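Local structure of hydrazine synthase alpha subunit (5C2V) at the interface of chains A and B and the interface of chains A and C. The protein catalyses the second half-reaction of hydrazine synthesis, condensing hydroxylamine made by the gamma subunit with ammonia to give hydrazine. Coordinates in Å, arbitrary orientation; residue numbers count along the deposited sequence, not the author numbering. Chains: chain A, Hydrazine synthase alpha subunit; chain B, Hydrazine synthase gamma subunit; chain C, Hydrazine synthase beta subunit.

Contact 1: the interface of chains A and B. Residues chain A 142, 144, 154-156; chain B 28, 31.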
loop_
_atom_site.group_PDB
_atom_site.type_symbol
_atom_site.label_atom_id
_atom_site.label_comp_id
_atom_site.label_asym_id
_atom_site.label_seq_id
_atom_site.Cartn_x
_atom_site.Cartn_y
_atom_site.Cartn_z
ATOM N N ARG A 142 -0.542 54.708 8.854
ATOM C CA ARG A 142 0.604 55.583 8.619
ATOM C C ARG A 142 1.874 54.793 8.320
ATOM O O ARG A 142 2.097 53.715 8.873
ATOM C CB ARG A 142 0.833 56.501 9.823
ATOM C CG ARG A 142 0.996 55.772 11.145
ATOM C CD ARG A 142 1.381 56.730 12.261
ATOM N NE ARG A 142 1.376 56.074 13.566
ATOM C CZ ARG A 142 1.806 56.640 14.688
ATOM N NH1 ARG A 142 2.282 57.879 14.670
ATOM N NH2 ARG A 142 1.763 55.968 15.830
ATOM N N ILE A 144 5.935 54.549 8.483
ATOM C CA ILE A 144 7.038 55.034 9.308
ATOM C C ILE A 144 8.320 54.267 9.004
ATOM O O ILE A 144 8.289 53.044 8.856
ATOM C CB ILE A 144 6.716 54.893 10.816
ATOM C CG1 ILE A 144 5.456 55.679 11.179
ATOM C CG2 ILE A 144 7.892 55.343 11.675
ATOM C CD1 ILE A 144 5.086 55.591 12.643
ATOM N N TRP A 154 13.261 57.504 14.005
ATOM C CA TRP A 154 12.133 56.939 13.276
ATOM C C TRP A 154 11.116 58.031 12.968
ATOM O O TRP A 154 10.633 58.701 13.880
ATOM C CB TRP A 154 11.478 55.814 14.083
ATOM C CG TRP A 154 12.364 54.622 14.295
ATOM C CD1 TRP A 154 13.288 54.450 15.285
ATOM C CD2 TRP A 154 12.404 53.433 13.498
ATOM N NE1 TRP A 154 13.903 53.228 15.151
ATOM C CE2 TRP A 154 13.378 52.584 14.061
ATOM C CE3 TRP A 154 11.713 53.003 12.360
ATOM C CZ2 TRP A 154 13.678 51.333 13.526
ATOM C CZ3 TRP A 154 12.012 51.761 11.832
ATOM C CH2 TRP A 154 12.984 50.941 12.414
ATOM N N LYS A 155 10.793 58.221 11.692
ATOM C CA LYS A 155 9.817 59.249 11.338
ATOM C C LYS A 155 8.699 58.766 10.426
ATOM O O LYS A 155 8.809 57.735 9.745
ATOM C CB LYS A 155 10.501 60.441 10.669
ATOM C CG LYS A 155 11.267 61.346 11.617
ATOM C CD LYS A 155 11.775 62.569 10.878
ATOM C CE LYS A 155 12.764 62.168 9.802
ATOM N NZ LYS A 155 13.422 63.372 9.229
ATOM N N GLU A 156 7.634 59.565 10.419
ATOM C CA GLU A 156 6.446 59.334 9.617
ATOM C C GLU A 156 6.642 59.829 8.194
ATOM O O GLU A 156 7.061 60.968 7.984
ATOM C CB GLU A 156 5.238 60.057 10.226
ATOM C CG GLU A 156 5.039 59.892 11.724
ATOM C CD GLU A 156 3.622 60.243 12.146
ATOM O OE1 GLU A 156 2.743 60.311 11.259
ATOM O OE2 GLU A 156 3.388 60.468 13.352
ATOM N N GLU B 28 6.045 51.325 14.093
ATOM C CA GLU B 28 5.248 52.121 15.021
ATOM C C GLU B 28 5.635 51.829 16.468
ATOM O O GLU B 28 5.583 52.713 17.324
ATOM C CB GLU B 28 3.753 51.864 14.818
ATOM C CG GLU B 28 3.147 52.587 13.627
ATOM C CD GLU B 28 1.669 52.287 13.458
ATOM O OE1 GLU B 28 1.273 51.117 13.642
ATOM O OE2 GLU B 28 0.902 53.223 13.148
ATOM N N PHE B 31 8.724 53.452 17.044
ATOM C CA PHE B 31 8.440 54.881 17.013
ATOM C C PHE B 31 8.167 55.432 18.408
ATOM O O PHE B 31 8.258 56.639 18.628
ATOM C CB PHE B 31 7.255 55.181 16.092
ATOM C CG PHE B 31 6.967 56.648 15.935
ATOM C CD1 PHE B 31 7.779 57.446 15.146
ATOM C CD2 PHE B 31 5.886 57.229 16.578
ATOM C CE1 PHE B 31 7.518 58.797 15.000
ATOM C CE2 PHE B 31 5.619 58.580 16.435
ATOM C CZ PHE B 31 6.436 59.364 15.646
HETATM O O HOH W 1 -1.416 53.733 11.823
HETATM O O HOH W 2 -0.247 54.161 15.342
#
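A:Arg142 and B:Glu28 form the polar half of this interface between the alpha and gamma subunits. NE of the guanidinium donates a hydrogen bond to carboxylate oxygen OE2 of B:Glu28 at 2.9 Å, and the opposite charges make it a salt bridge. The oxygen lies near the guanidinium plane and is met on its anti side, while the two flat groups are turned 68° apart, so the contact runs through OE2, without the coplanar, edge-to-edge fit of a two-pronged bridge. Two waters also reach OE2: water 2, at 2.6 Å from it, is shared with NH2 of A:Arg142, and water 1 connects it to the backbone N of the same arginine.

Beside this pair B:Phe31, with CG anti to the backbone N (chi1 -176°), lies against chain A. Methyl CD1 of A:Ile144 sits over one ring face, offset toward the rim, 3.9 Å from CG. The reach of this arm lets one methyl fill the angle between ring, guanidinium face and CG of B:Glu28, 3.7 Å from CD1. A flat phenyl suits the place, giving a face to the methyl and edges to polar groups. Its CD1-CE1 edge faces the carbonyl O of A:Trp154, 3.3 Å from CE1. The opposite CD2-CE2 edge lies beside NH1 of A:Arg142, the guanidinium steeply inclined to the ring.

A:Glu156 meets the ring tip, OE2 4.0 Å from CZ of B:Phe31, its carboxylate steeply turned to the ring. It also positions the arginine: OE2 lies 3.1 Å from NH1 of A:Arg142, in a salt bridge whose hydrogen bond is weak. The extended arginine thus lies between two carboxylates, one from each subunit, which probably helps to balance its charge and limit its swing. The site docks the end of gamma helix 26-30 on alpha strands 140-146 and 154-161, helping hold these subunits of hydrazine synthase together.

Contact 2: the interface of chains A and C. Residues chain A 296, 317, 319-320, 325; chain C 248-251, 309.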
loop_
_atom_site.group_PDB
_atom_site.type_symbol
_atom_site.label_atom_id
_atom_site.label_comp_id
_atom_site.label_asym_id
_atom_site.label_seq_id
_atom_site.Cartn_x
_atom_site.Cartn_y
_atom_site.Cartn_z
ATOM N N ARG A 296 -14.770 23.241 14.543
ATOM C CA ARG A 296 -13.446 23.432 13.954
ATOM C C ARG A 296 -12.987 22.227 13.144
ATOM O O ARG A 296 -11.993 21.582 13.480
ATOM C CB ARG A 296 -12.416 23.747 15.038
ATOM C CG ARG A 296 -12.516 25.149 15.607
ATOM C CD ARG A 296 -11.371 25.409 16.564
ATOM N NE ARG A 296 -10.870 26.776 16.461
ATOM C CZ ARG A 296 -9.659 27.152 16.857
ATOM N NH1 ARG A 296 -8.823 26.262 17.374
ATOM N NH2 ARG A 296 -9.279 28.416 16.730
ATOM N N SER A 317 -10.146 17.030 12.232
ATOM C CA SER A 317 -10.114 18.121 13.207
ATOM C C SER A 317 -8.938 19.063 12.959
ATOM O O SER A 317 -7.810 18.618 12.762
ATOM C CB SER A 317 -10.046 17.571 14.632
ATOM O OG SER A 317 -9.943 18.620 15.577
ATOM N N ASP A 319 -7.765 21.340 15.164
ATOM C CA ASP A 319 -6.968 21.352 16.384
ATOM C C ASP A 319 -6.106 20.097 16.482
ATOM O O ASP A 319 -4.963 20.152 16.934
ATOM C CB ASP A 319 -7.869 21.474 17.616
ATOM C CG ASP A 319 -8.688 22.751 17.615
ATOM O OD1 ASP A 319 -8.271 23.727 16.958
ATOM O OD2 ASP A 319 -9.748 22.780 18.277
ATOM N N ALA A 320 -6.661 18.968 16.053
ATOM C CA ALA A 320 -5.938 17.703 16.068
ATOM C C ALA A 320 -6.118 16.951 14.753
ATOM O O ALA A 320 -7.000 16.103 14.635
ATOM C CB ALA A 320 -6.398 16.844 17.237
ATOM N N THR A 325 -9.417 11.573 14.230
ATOM C CA THR A 325 -10.437 12.574 13.936
ATOM C C THR A 325 -10.914 12.555 12.483
ATOM O O THR A 325 -11.762 13.363 12.101
ATOM C CB THR A 325 -9.934 13.993 14.259
ATOM O OG1 THR A 325 -8.929 14.379 13.312
ATOM C CG2 THR A 325 -9.361 14.051 15.668
ATOM N N ASP C 248 -3.800 20.299 22.156
ATOM C CA ASP C 248 -3.947 19.821 20.787
ATOM C C ASP C 248 -2.771 20.354 19.980
ATOM O O ASP C 248 -1.925 21.072 20.514
ATOM C CB ASP C 248 -5.273 20.278 20.169
ATOM C CG ASP C 248 -6.482 19.725 20.898
ATOM O OD1 ASP C 248 -6.348 18.682 21.567
ATOM O OD2 ASP C 248 -7.571 20.328 20.795
ATOM N N LEU C 249 -2.712 20.012 18.697
ATOM C CA LEU C 249 -1.648 20.525 17.845
ATOM C C LEU C 249 -1.786 22.032 17.679
ATOM O O LEU C 249 -0.846 22.782 17.933
ATOM C CB LEU C 249 -1.663 19.842 16.476
ATOM C CG LEU C 249 -0.597 20.327 15.489
ATOM C CD1 LEU C 249 0.796 19.962 15.975
ATOM C CD2 LEU C 249 -0.845 19.771 14.097
ATOM N N ASN C 250 -2.958 22.464 17.228
ATOM C CA ASN C 250 -3.246 23.881 17.048
ATOM C C ASN C 250 -4.024 24.530 18.201
ATOM O O ASN C 250 -4.352 25.714 18.137
ATOM C CB ASN C 250 -3.993 24.083 15.729
ATOM C CG ASN C 250 -3.190 23.606 14.530
ATOM O OD1 ASN C 250 -2.340 24.330 14.010
ATOM N ND2 ASN C 250 -3.448 22.379 14.093
ATOM N N ASN C 251 -4.325 23.761 19.246
ATOM C CA ASN C 251 -5.057 24.292 20.397
ATOM C C ASN C 251 -4.384 23.931 21.721
ATOM O O ASN C 251 -4.245 22.756 22.059
ATOM C CB ASN C 251 -6.503 23.787 20.389
ATOM C CG ASN C 251 -7.443 24.687 21.176
ATOM O OD1 ASN C 251 -7.036 25.350 22.130
ATOM N ND2 ASN C 251 -8.710 24.709 20.779
ATOM N N ARG C 309 -7.010 13.779 23.048
ATOM C CA ARG C 309 -8.323 13.423 22.527
ATOM C C ARG C 309 -8.771 12.037 22.973
ATOM O O ARG C 309 -9.959 11.719 22.931
ATOM C CB ARG C 309 -8.324 13.505 20.999
ATOM C CG ARG C 309 -8.193 14.921 20.468
ATOM C CD ARG C 309 -9.253 15.824 21.079
ATOM N NE ARG C 309 -9.202 17.181 20.544
ATOM C CZ ARG C 309 -9.900 17.595 19.492
ATOM N NH1 ARG C 309 -10.706 16.755 18.855
ATOM N NH2 ARG C 309 -9.793 18.849 19.074
#
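A:Asp319 has helix-like backbone torsions (phi -65°, psi -38°), and its carbonyl O is turned to the loop of C:Asp248 to C:Asn251, where it accepts the amide N of C:Asn250 at 3.1 Å and a weak, strongly bent bond from N of C:Leu249. Two successive amides thus converge on one oxygen.

The A:Asp319 side chain runs alongside that of C:Asn251, both pointing the same way, with carboxylate and amide planes nearly perpendicular. ND2 of C:Asn251 makes a weak hydrogen bond to OD2 of A:Asp319 at 3.3 Å, and CB of C:Asn251 packs 3.7 Å from CG of A:Asp319. An amide suits this place because it can donate without adding charge. The other oxygen, OD1, is gripped on its syn side by NH1 of A:Arg296 at 2.6 Å, a salt bridge that probably fixes the carboxylate's rotation.

C:Arg309 is bent at chi2 (-54°), and CZ, at the centre of its guanidinium, lies 4.2 Å from the small methyl CB of A:Ala320. Its NH2 bonds OD2 of C:Asp248 at 3.2 Å, from above the carboxylate plane. This arginine may ease the repulsion between the neighbouring carboxylates of A:Asp319 and C:Asp248. Hydroxyl OG1 of A:Thr325 donates to the carbonyl O of A:Ala320 at 2.9 Å and accepts N of A:Ser317, bracing the turn.

That turn links strand 312-317 to 3-10 helix 323-325 in alpha; C:Asp248 to C:Asn251 lie in the loop after strand 241-245, and C:Arg309 is in the first turn of helix 308-311.

The C-alpha centres of contact 1 and contact 2 lie about 40 Å apart, and no residue is common to both. Each uses a different part of the alpha subunit: strands 140-146 and 154-161 for contact 1, and for contact 2 the end of strand 312-317, the turn after it and the loop residue A:Arg296. Each meets a different partner, gamma in the first and beta in the second. Alpha is anchored to two separate subunits at well-spaced points, which should help fix its orientation within the heterotrimer. A stable arrangement would suit an enzyme whose hydroxylamine intermediate travels from the gamma to the alpha active site.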